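Local coordinates for protein EvdO2 (Micromonospora carbonacea, PDB 4XAB) that probably catalyses an oxidative cyclization in orthosomycin biosynthesis as a metal-dependent oxygenase of the phytanoyl-CoA dioxygenase family, here with nickel in the metal site, at residues Trp128-Ala133 with Leu172-Ile177; Trp37-Tyr42 with Pro225-Val230; Glu110-Ala115 with Val232-Pro237. All coordinates share one frame; numbering follows the deposited sequence.

Interaction 1 (Trp128-Ala133 with Leu172-Ile177); sequences WHQDEA and LPHHHI. With NI (nickel (II) ion), chain B.
The imidazole of His174 stands almost edge-on to the backbone of Gln130 and flat against the methyl of Ala133. His174 NE2 accepts the Gln130 N-H at 3.0 Å, the donor lying close to the ring plane. Over one face sits Ala133 CB, 3.4 Å from the His174 ring centroid and only 3° off the normal, a nearly perfectly centred CH-pi contact. His174 ND1 donates to Leu172 O at 2.6 Å, in the plane of the ring but above the plane of that carbonyl. Gripped at both nitrogens, the ring cannot easily turn, and the bonding fixes ND1 as the protonated nitrogen. The backbone it holds is the metal-binding loop of the double-stranded beta-helix: His129 and Asp131, on either side of Gln130, supply two arms of the His-X-Asp...His triad that His215 completes. His129 NE2 binds nickel at 2.0 Å. A hydrogen bond from His129 ND1 to Pro127 O orients the ring. Asp131 gives OD1 to the metal, and OD2 takes a bond from the nickel-bound water. Gln130 CB points toward 172-177, while Asp131 leaves on the far side and the His129 ring leads to the nickel; the extended Gln130 chain brings its amide within 17° of coplanarity with the His174 ring. Leu172 N-H reaches a lone pair of Gln130 OE1 at 2.8 Å, and Gln130 NE2 is held by Arg212 O and Pro170 O.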
loop_
_atom_site.group_PDB
_atom_site.type_symbol
_atom_site.label_atom_id
_atom_site.label_comp_id
_atom_site.label_asym_id
_atom_site.label_seq_id
_atom_site.Cartn_x
_atom_site.Cartn_y
_atom_site.Cartn_z
ATOM N N TRP A 128 -3.589 12.276 1.446
ATOM C CA TRP A 128 -4.599 11.786 0.509
ATOM C C TRP A 128 -4.069 11.698 -0.918
ATOM O O TRP A 128 -3.477 12.642 -1.426
ATOM C CB TRP A 128 -5.831 12.687 0.536
ATOM C CG TRP A 128 -6.671 12.464 1.740
ATOM C CD1 TRP A 128 -6.745 13.259 2.853
ATOM C CD2 TRP A 128 -7.556 11.368 1.962
ATOM N NE1 TRP A 128 -7.630 12.721 3.751
ATOM C CE2 TRP A 128 -8.135 11.553 3.234
ATOM C CE3 TRP A 128 -7.904 10.237 1.214
ATOM C CZ2 TRP A 128 -9.054 10.656 3.773
ATOM C CZ3 TRP A 128 -8.820 9.344 1.745
ATOM C CH2 TRP A 128 -9.384 9.555 3.020
ATOM N N HIS A 129 -4.291 10.550 -1.556
ATOM C CA HIS A 129 -3.888 10.332 -2.941
ATOM C C HIS A 129 -4.676 9.179 -3.519
ATOM O O HIS A 129 -5.288 8.401 -2.787
ATOM C CB HIS A 129 -2.378 10.029 -3.059
ATOM C CG HIS A 129 -1.976 8.700 -2.481
ATOM N ND1 HIS A 129 -1.833 8.490 -1.124
ATOM C CD2 HIS A 129 -1.708 7.510 -3.075
ATOM C CE1 HIS A 129 -1.490 7.230 -0.906
ATOM N NE2 HIS A 129 -1.413 6.608 -2.072
ATOM N N GLN A 130 -4.642 9.069 -4.846
ATOM C CA GLN A 130 -5.100 7.867 -5.523
ATOM C C GLN A 130 -3.885 7.253 -6.185
ATOM O O GLN A 130 -3.068 7.965 -6.781
ATOM C CB GLN A 130 -6.182 8.183 -6.553
ATOM C CG GLN A 130 -7.492 8.596 -5.945
ATOM C CD GLN A 130 -8.307 9.416 -6.907
ATOM O OE1 GLN A 130 -7.922 10.536 -7.247
ATOM N NE2 GLN A 130 -9.430 8.868 -7.359
ATOM N N ASP A 131 -3.744 5.935 -6.083
ATOM C CA ASP A 131 -2.551 5.304 -6.623
ATOM C C ASP A 131 -2.482 5.533 -8.139
ATOM O O ASP A 131 -1.397 5.658 -8.709
ATOM C CB ASP A 131 -2.528 3.804 -6.282
ATOM C CG ASP A 131 -2.301 3.547 -4.805
ATOM O OD1 ASP A 131 -1.853 4.472 -4.094
ATOM O OD2 ASP A 131 -2.592 2.428 -4.344
ATOM N N GLU A 132 -3.639 5.617 -8.791
ATOM C CA GLU A 132 -3.651 5.849 -10.240
ATOM C C GLU A 132 -3.044 7.212 -10.621
ATOM O O GLU A 132 -2.591 7.408 -11.749
ATOM C CB GLU A 132 -5.074 5.739 -10.800
ATOM C CG GLU A 132 -5.094 5.725 -12.339
ATOM C CD GLU A 132 -6.411 5.254 -12.911
ATOM O OE1 GLU A 132 -7.157 4.555 -12.201
ATOM O OE2 GLU A 132 -6.703 5.598 -14.076
ATOM N N ALA A 133 -3.010 8.154 -9.685
ATOM C CA ALA A 133 -2.426 9.464 -9.996
ATOM C C ALA A 133 -0.944 9.364 -10.351
ATOM O O ALA A 133 -0.383 10.267 -10.982
ATOM C CB ALA A 133 -2.629 10.427 -8.819
ATOM N N LEU A 172 -8.597 12.534 -9.096
ATOM C CA LEU A 172 -8.661 13.880 -8.542
ATOM C C LEU A 172 -7.427 14.692 -8.882
ATOM O O LEU A 172 -6.383 14.130 -9.188
ATOM C CB LEU A 172 -8.825 13.771 -7.028
ATOM C CG LEU A 172 -10.137 13.110 -6.627
ATOM C CD1 LEU A 172 -10.105 12.654 -5.178
ATOM C CD2 LEU A 172 -11.291 14.082 -6.883
ATOM N N PRO A 173 -7.548 16.028 -8.850
ATOM C CA PRO A 173 -6.341 16.821 -9.085
ATOM C C PRO A 173 -5.279 16.498 -8.041
ATOM O O PRO A 173 -5.569 16.512 -6.848
ATOM C CB PRO A 173 -6.834 18.264 -8.951
ATOM C CG PRO A 173 -8.289 18.203 -9.285
ATOM C CD PRO A 173 -8.754 16.865 -8.734
ATOM N N HIS A 174 -4.068 16.202 -8.485
ATOM C CA HIS A 174 -2.972 15.972 -7.552
ATOM C C HIS A 174 -1.857 16.970 -7.818
ATOM O O HIS A 174 -1.758 17.550 -8.901
ATOM C CB HIS A 174 -2.412 14.544 -7.668
ATOM C CG HIS A 174 -3.286 13.477 -7.077
ATOM N ND1 HIS A 174 -4.559 13.203 -7.537
ATOM C CD2 HIS A 174 -3.046 12.582 -6.087
ATOM C CE1 HIS A 174 -5.066 12.192 -6.849
ATOM N NE2 HIS A 174 -4.170 11.802 -5.960
ATOM N N HIS A 175 -1.006 17.165 -6.825
ATOM C CA HIS A 175 0.201 17.949 -7.028
ATOM C C HIS A 175 1.311 17.317 -6.227
ATOM O O HIS A 175 1.053 16.547 -5.311
ATOM C CB HIS A 175 -0.010 19.403 -6.627
ATOM C CG HIS A 175 -0.557 19.581 -5.248
ATOM N ND1 HIS A 175 0.247 19.818 -4.153
ATOM C CD2 HIS A 175 -1.830 19.572 -4.786
ATOM C CE1 HIS A 175 -0.507 19.938 -3.074
ATOM N NE2 HIS A 175 -1.771 19.799 -3.433
ATOM N N HIS A 176 2.547 17.615 -6.589
ATOM C CA HIS A 176 3.649 17.152 -5.775
ATOM C C HIS A 176 3.614 17.873 -4.439
ATOM O O HIS A 176 3.330 19.068 -4.371
ATOM C CB HIS A 176 4.981 17.362 -6.495
ATOM C CG HIS A 176 5.282 16.289 -7.494
ATOM N ND1 HIS A 176 5.186 16.488 -8.855
ATOM C CD2 HIS A 176 5.635 14.994 -7.326
ATOM C CE1 HIS A 176 5.496 15.367 -9.480
ATOM N NE2 HIS A 176 5.769 14.445 -8.577
ATOM N N ILE A 177 3.879 17.131 -3.376
ATOM C CA ILE A 177 4.004 17.717 -2.050
ATOM C C ILE A 177 5.058 18.830 -2.096
ATOM O O ILE A 177 4.870 19.903 -1.520
ATOM C CB ILE A 177 4.362 16.639 -1.010
ATOM C CG1 ILE A 177 3.192 15.655 -0.864
ATOM C CG2 ILE A 177 4.727 17.279 0.310
ATOM C CD1 ILE A 177 3.574 14.277 -0.343
HETATM NI NI NI B . -1.260 4.567 -2.126
HETATM O O HOH W 1 -1.204 2.559 -2.036
#

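Interaction 2 (Trp37-Tyr42 with Pro225-Val230)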
loop_
_atom_site.group_PDB
_atom_site.type_symbol
_atom_site.label_atom_id
_atom_site.label_comp_id
_atom_site.label_asym_id
_atom_site.label_seq_id
_atom_site.Cartn_x
_atom_site.Cartn_y
_atom_site.Cartn_z
ATOM N N TRP A 37 7.538 -14.910 10.336
ATOM C CA TRP A 37 8.602 -15.012 9.345
ATOM C C TRP A 37 8.801 -13.692 8.602
ATOM O O TRP A 37 9.933 -13.283 8.329
ATOM C CB TRP A 37 8.309 -16.134 8.349
ATOM C CG TRP A 37 9.406 -16.302 7.354
ATOM C CD1 TRP A 37 10.537 -17.046 7.502
ATOM C CD2 TRP A 37 9.488 -15.695 6.060
ATOM N NE1 TRP A 37 11.317 -16.948 6.376
ATOM C CE2 TRP A 37 10.695 -16.123 5.476
ATOM C CE3 TRP A 37 8.657 -14.834 5.337
ATOM C CZ2 TRP A 37 11.092 -15.722 4.205
ATOM C CZ3 TRP A 37 9.053 -14.437 4.075
ATOM C CH2 TRP A 37 10.259 -14.880 3.521
ATOM N N LEU A 38 7.704 -13.018 8.283
ATOM C CA LEU A 38 7.796 -11.726 7.601
ATOM C C LEU A 38 8.508 -10.714 8.492
ATOM O O LEU A 38 9.303 -9.900 8.012
ATOM C CB LEU A 38 6.408 -11.225 7.211
ATOM C CG LEU A 38 5.787 -11.866 5.970
ATOM C CD1 LEU A 38 4.338 -11.447 5.842
ATOM C CD2 LEU A 38 6.572 -11.491 4.709
ATOM N N ARG A 39 8.240 -10.792 9.795
ATOM C CA ARG A 39 8.871 -9.899 10.761
ATOM C C ARG A 39 10.382 -10.090 10.810
ATOM O O ARG A 39 11.134 -9.115 10.854
ATOM C CB ARG A 39 8.284 -10.112 12.153
ATOM C CG ARG A 39 6.908 -9.513 12.328
ATOM C CD ARG A 39 6.393 -9.787 13.710
ATOM N NE ARG A 39 5.059 -9.236 13.914
ATOM C CZ ARG A 39 4.391 -9.338 15.055
ATOM N NH1 ARG A 39 4.946 -9.965 16.088
ATOM N NH2 ARG A 39 3.183 -8.808 15.168
ATOM N N GLN A 40 10.816 -11.349 10.814
ATOM C CA GLN A 40 12.237 -11.672 10.802
ATOM C C GLN A 40 12.903 -11.171 9.529
ATOM O O GLN A 40 14.026 -10.663 9.564
ATOM C CB GLN A 40 12.448 -13.177 10.946
ATOM C CG GLN A 40 12.092 -13.717 12.318
ATOM C CD GLN A 40 12.232 -15.224 12.397
ATOM O OE1 GLN A 40 11.781 -15.948 11.507
ATOM N NE2 GLN A 40 12.869 -15.703 13.456
ATOM N N ALA A 41 12.205 -11.311 8.407
ATOM C CA ALA A 41 12.701 -10.796 7.136
ATOM C C ALA A 41 12.854 -9.273 7.153
ATOM O O ALA A 41 13.831 -8.734 6.624
ATOM C CB ALA A 41 11.781 -11.219 6.003
ATOM N N TYR A 42 11.891 -8.581 7.754
ATOM C CA TYR A 42 11.948 -7.125 7.847
ATOM C C TYR A 42 13.054 -6.670 8.795
ATOM O O TYR A 42 13.659 -5.620 8.585
ATOM C CB TYR A 42 10.603 -6.556 8.303
ATOM C CG TYR A 42 9.648 -6.249 7.170
ATOM C CD1 TYR A 42 9.331 -7.218 6.221
ATOM C CD2 TYR A 42 9.045 -4.994 7.053
ATOM C CE1 TYR A 42 8.447 -6.950 5.185
ATOM C CE2 TYR A 42 8.159 -4.712 6.001
ATOM C CZ TYR A 42 7.869 -5.699 5.074
ATOM O OH TYR A 42 6.996 -5.447 4.027
ATOM N N PRO A 225 7.661 0.540 15.721
ATOM C CA PRO A 225 7.597 0.596 14.255
ATOM C C PRO A 225 6.362 -0.135 13.761
ATOM O O PRO A 225 5.883 -1.049 14.431
ATOM C CB PRO A 225 8.880 -0.118 13.801
ATOM C CG PRO A 225 9.683 -0.358 15.063
ATOM C CD PRO A 225 8.709 -0.380 16.187
ATOM N N ARG A 226 5.841 0.278 12.611
ATOM C CA ARG A 226 4.683 -0.361 12.025
ATOM C C ARG A 226 5.016 -0.749 10.602
ATOM O O ARG A 226 5.340 0.112 9.783
ATOM C CB ARG A 226 3.479 0.570 12.059
ATOM C CG ARG A 226 3.245 1.160 13.430
ATOM C CD ARG A 226 2.628 0.128 14.357
ATOM N NE ARG A 226 2.688 0.593 15.732
ATOM C CZ ARG A 226 1.941 0.108 16.713
ATOM N NH1 ARG A 226 1.067 -0.856 16.463
ATOM N NH2 ARG A 226 2.067 0.593 17.939
ATOM N N ARG A 227 4.955 -2.046 10.325
ATOM C CA ARG A 227 5.416 -2.595 9.051
ATOM C C ARG A 227 4.277 -3.135 8.207
ATOM O O ARG A 227 3.344 -3.746 8.715
ATOM C CB ARG A 227 6.443 -3.701 9.308
ATOM C CG ARG A 227 7.654 -3.211 10.094
ATOM C CD ARG A 227 8.354 -4.346 10.828
ATOM N NE ARG A 227 7.571 -4.879 11.943
ATOM C CZ ARG A 227 8.013 -5.832 12.764
ATOM N NH1 ARG A 227 9.223 -6.350 12.585
ATOM N NH2 ARG A 227 7.249 -6.270 13.761
ATOM N N ALA A 228 4.356 -2.906 6.900
ATOM C CA ALA A 228 3.358 -3.438 5.986
ATOM C C ALA A 228 4.068 -4.050 4.801
ATOM O O ALA A 228 5.129 -3.578 4.390
ATOM C CB ALA A 228 2.389 -2.342 5.530
ATOM N N TYR A 229 3.492 -5.120 4.267
ATOM C CA TYR A 229 3.987 -5.738 3.053
ATOM C C TYR A 229 2.875 -5.615 2.030
ATOM O O TYR A 229 1.760 -6.093 2.252
ATOM C CB TYR A 229 4.372 -7.195 3.281
ATOM C CG TYR A 229 4.790 -7.940 2.034
ATOM C CD1 TYR A 229 5.904 -7.543 1.303
ATOM C CD2 TYR A 229 4.089 -9.057 1.599
ATOM C CE1 TYR A 229 6.298 -8.228 0.173
ATOM C CE2 TYR A 229 4.480 -9.752 0.466
ATOM C CZ TYR A 229 5.584 -9.334 -0.239
ATOM O OH TYR A 229 5.983 -10.013 -1.368
ATOM N N VAL A 230 3.166 -4.936 0.931
ATOM C CA VAL A 230 2.134 -4.603 -0.034
ATOM C C VAL A 230 2.354 -5.406 -1.302
ATOM O O VAL A 230 3.461 -5.444 -1.837
ATOM C CB VAL A 230 2.132 -3.088 -0.376
ATOM C CG1 VAL A 230 0.996 -2.774 -1.325
ATOM C CG2 VAL A 230 2.003 -2.247 0.895
#
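Helix 32-45 packs across the main antiparallel sheet of the double-stranded beta-helix here, lying over strand 226-234 at 105° between the short segments' directions, with the axes 10.1 Å apart. Tyr42 makes the largest part of the helix's contact with the strand. Tyr42 OH gives a hydrogen bond to Ala228 O at 2.7 Å, arriving above the plane of that carbonyl and not along a lone pair. The oxygen it meets lies near the plane of the tyrosine ring. Tyr42 OH also presses on the next residue, 3.2 Å from Tyr229 CB, and lies at the edge of the Tyr229 ring. Tyr229 CG is anti to its backbone N and beside its carbonyl carbon, which leaves CB and the ring edge facing the Tyr42 oxygen.

Beside the phenol, the aliphatic part of Arg227 runs past in the opposite direction, with Arg227 CB 3.7 Å from Tyr42 CD2 and with CG and CD also close to CD2. A bend at chi3 (-70°) then lifts the guanidinium toward the helix, its plane 80° from that of the tyrosine ring. There it meets Arg39, whose extended chain crosses it at about a right angle. Two like charges thus come close, a cost probably offset by outside partners: Arg227 NH2 forms a salt bridge with Asp151, and Arg39 NH2 donates to Leu150 O. The methylene of Arg39 CG lies over one face of the Arg227 guanidinium, 3.6 Å from Arg227 NH2.

Interaction 3 (Glu110-Ala115 with Val232-Pro237); sequences EFYGHA and VFMSAP
Strands 110-118 and 226-234 are antiparallel neighbours in the main sheet of the double-stranded beta-helix, and here they pair through Glu110 with Met234, Phe111 with Phe233 and Tyr112 with Val232. The first and last are hydrogen-bonded pairs; the straightest link runs from Val232 N to Tyr112 O, 3.0 Å long with 178° at the hydrogen. Tyr112 shares its face of the sheet with Val232, Glu110 and Met234. From CB, its CG takes the crowded position between the backbone N and the carbonyl carbon (chi1 61°), which brings the ring over toward the other strand. CD1 comes within reach of Val232 CB, and Tyr112 CE1 settles 3.7 Å from Val232 CG1. Farther out, CZ lies against Val232 CB and CG2, and the OH still touches both valine methyls. Val232 CB thus sits over one face of the Tyr112 ring, 3.9 Å from its centroid, in a CH-pi contact displaced toward the rim. Met234 CE approaches the ring's edge more loosely, at 4.3 Å from Tyr112 CE1. An alanine in place of Tyr112 would remove the ring that lies against Val232 and would probably loosen the packing of Val232 and Met234 on this face.

Glu110 extends along the same face toward Ala236, its OE1 held in a salt bridge by Arg141. On the other face, where Phe233 packs against helix 89-102, the two phenylalanines cross obliquely, with Phe111 CB resting 3.6 Å from Phe233 CD2.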
loop_
_atom_site.group_PDB
_atom_site.type_symbol
_atom_site.label_atom_id
_atom_site.label_comp_id
_atom_site.label_asym_id
_atom_site.label_seq_id
_atom_site.Cartn_x
_atom_site.Cartn_y
_atom_site.Cartn_z
ATOM N N GLU A 110 -0.180 -9.070 -13.652
ATOM C CA GLU A 110 1.183 -8.675 -13.335
ATOM C C GLU A 110 1.235 -8.269 -11.872
ATOM O O GLU A 110 0.224 -7.856 -11.310
ATOM C CB GLU A 110 1.635 -7.530 -14.234
ATOM C CG GLU A 110 1.769 -7.952 -15.685
ATOM C CD GLU A 110 2.023 -6.789 -16.614
ATOM O OE1 GLU A 110 2.738 -5.847 -16.213
ATOM O OE2 GLU A 110 1.495 -6.821 -17.745
ATOM N N PHE A 111 2.402 -8.387 -11.254
ATOM C CA PHE A 111 2.490 -8.107 -9.827
ATOM C C PHE A 111 3.875 -7.681 -9.386
ATOM O O PHE A 111 4.868 -7.924 -10.072
ATOM C CB PHE A 111 2.052 -9.341 -9.020
ATOM C CG PHE A 111 2.727 -10.615 -9.451
ATOM C CD1 PHE A 111 2.113 -11.468 -10.358
ATOM C CD2 PHE A 111 3.980 -10.953 -8.967
ATOM C CE1 PHE A 111 2.737 -12.637 -10.764
ATOM C CE2 PHE A 111 4.609 -12.118 -9.378
ATOM C CZ PHE A 111 3.985 -12.960 -10.271
ATOM N N TYR A 112 3.925 -7.035 -8.229
ATOM C CA TYR A 112 5.190 -6.771 -7.562
ATOM C C TYR A 112 4.939 -6.491 -6.084
ATOM O O TYR A 112 3.798 -6.253 -5.662
ATOM C CB TYR A 112 5.933 -5.599 -8.218
ATOM C CG TYR A 112 5.183 -4.289 -8.180
ATOM C CD1 TYR A 112 4.299 -3.942 -9.198
ATOM C CD2 TYR A 112 5.360 -3.392 -7.127
ATOM C CE1 TYR A 112 3.606 -2.749 -9.163
ATOM C CE2 TYR A 112 4.670 -2.192 -7.088
ATOM C CZ TYR A 112 3.801 -1.878 -8.111
ATOM O OH TYR A 112 3.114 -0.690 -8.078
ATOM N N GLY A 113 6.012 -6.515 -5.303
ATOM C CA GLY A 113 5.926 -6.308 -3.867
ATOM C C GLY A 113 6.405 -4.924 -3.483
ATOM O O GLY A 113 7.056 -4.235 -4.263
ATOM N N HIS A 114 6.086 -4.512 -2.266
ATOM C CA HIS A 114 6.487 -3.204 -1.779
ATOM C C HIS A 114 6.517 -3.276 -0.247
ATOM O O HIS A 114 5.529 -3.655 0.377
ATOM C CB HIS A 114 5.521 -2.122 -2.292
ATOM C CG HIS A 114 5.850 -0.735 -1.831
ATOM N ND1 HIS A 114 4.920 0.283 -1.818
ATOM C CD2 HIS A 114 7.005 -0.194 -1.377
ATOM C CE1 HIS A 114 5.486 1.389 -1.366
ATOM N NE2 HIS A 114 6.752 1.127 -1.095
ATOM N N ALA A 115 7.662 -2.942 0.343
ATOM C CA ALA A 115 7.823 -3.019 1.791
ATOM C C ALA A 115 7.877 -1.628 2.388
ATOM O O ALA A 115 8.537 -0.732 1.853
ATOM C CB ALA A 115 9.068 -3.800 2.152
ATOM N N VAL A 232 0.932 -5.671 -5.187
ATOM C CA VAL A 232 0.150 -5.018 -6.220
ATOM C C VAL A 232 -0.129 -5.999 -7.350
ATOM O O VAL A 232 0.769 -6.678 -7.796
ATOM C CB VAL A 232 0.892 -3.796 -6.758
ATOM C CG1 VAL A 232 0.151 -3.210 -7.947
ATOM C CG2 VAL A 232 1.069 -2.782 -5.631
ATOM N N PHE A 233 -1.390 -6.100 -7.755
ATOM C CA PHE A 233 -1.804 -6.977 -8.845
ATOM C C PHE A 233 -2.525 -6.129 -9.871
ATOM O O PHE A 233 -3.397 -5.328 -9.514
ATOM C CB PHE A 233 -2.722 -8.104 -8.338
ATOM C CG PHE A 233 -2.030 -9.089 -7.431
ATOM C CD1 PHE A 233 -2.094 -8.953 -6.044
ATOM C CD2 PHE A 233 -1.302 -10.143 -7.961
ATOM C CE1 PHE A 233 -1.452 -9.860 -5.223
ATOM C CE2 PHE A 233 -0.656 -11.050 -7.139
ATOM C CZ PHE A 233 -0.732 -10.902 -5.759
ATOM N N MET A 234 -2.195 -6.314 -11.142
ATOM C CA MET A 234 -2.766 -5.444 -12.155
ATOM C C MET A 234 -2.851 -6.119 -13.508
ATOM O O MET A 234 -2.128 -7.071 -13.786
ATOM C CB MET A 234 -1.935 -4.178 -12.271
ATOM C CG MET A 234 -0.551 -4.450 -12.781
ATOM S SD MET A 234 0.513 -3.043 -12.452
ATOM C CE MET A 234 2.076 -3.656 -13.056
ATOM N N SER A 235 -3.728 -5.594 -14.356
ATOM C CA SER A 235 -3.859 -6.098 -15.717
ATOM C C SER A 235 -2.760 -5.525 -16.587
ATOM O O SER A 235 -2.111 -4.544 -16.216
ATOM C CB SER A 235 -5.208 -5.709 -16.300
ATOM O OG SER A 235 -5.213 -4.318 -16.575
ATOM N N ALA A 236 -2.564 -6.134 -17.748
ATOM C CA ALA A 236 -1.787 -5.510 -18.815
ATOM C C ALA A 236 -2.397 -4.151 -19.162
ATOM O O ALA A 236 -3.597 -3.929 -18.966
ATOM C CB ALA A 236 -1.745 -6.414 -20.043
ATOM N N PRO A 237 -1.575 -3.231 -19.687
ATOM C CA PRO A 237 -2.088 -1.898 -20.005
ATOM C C PRO A 237 -2.933 -1.883 -21.276
ATOM O O PRO A 237 -2.655 -2.636 -22.205
ATOM C CB PRO A 237 -0.810 -1.073 -20.195
ATOM C CG PRO A 237 0.183 -2.048 -20.703
ATOM C CD PRO A 237 -0.140 -3.364 -20.003
#

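How the interactions relate
From the N terminus, helix 32-45 comes first, and its segment 37-42 waits 183 residues for strand 226-234 to close interaction 2. Segment 110-115 opens interaction 3 inside that span, but its partner 232-237 follows 225-230, so the two loops cross. Interaction 1 opens at 128-133 and closes early, at 172-177, within both longer loops. Interactions 2 and 3 share strand 226-234 and meet where Val230 N probably bonds to His114 O and Tyr42 OH packs on Ala115 CB. Together they tie the helix to neighbouring strands of the main sheet; interaction 1 joins the metal-binding loop to the residues leading into strand 175-176, its centre about 26 Å from that of interaction 2.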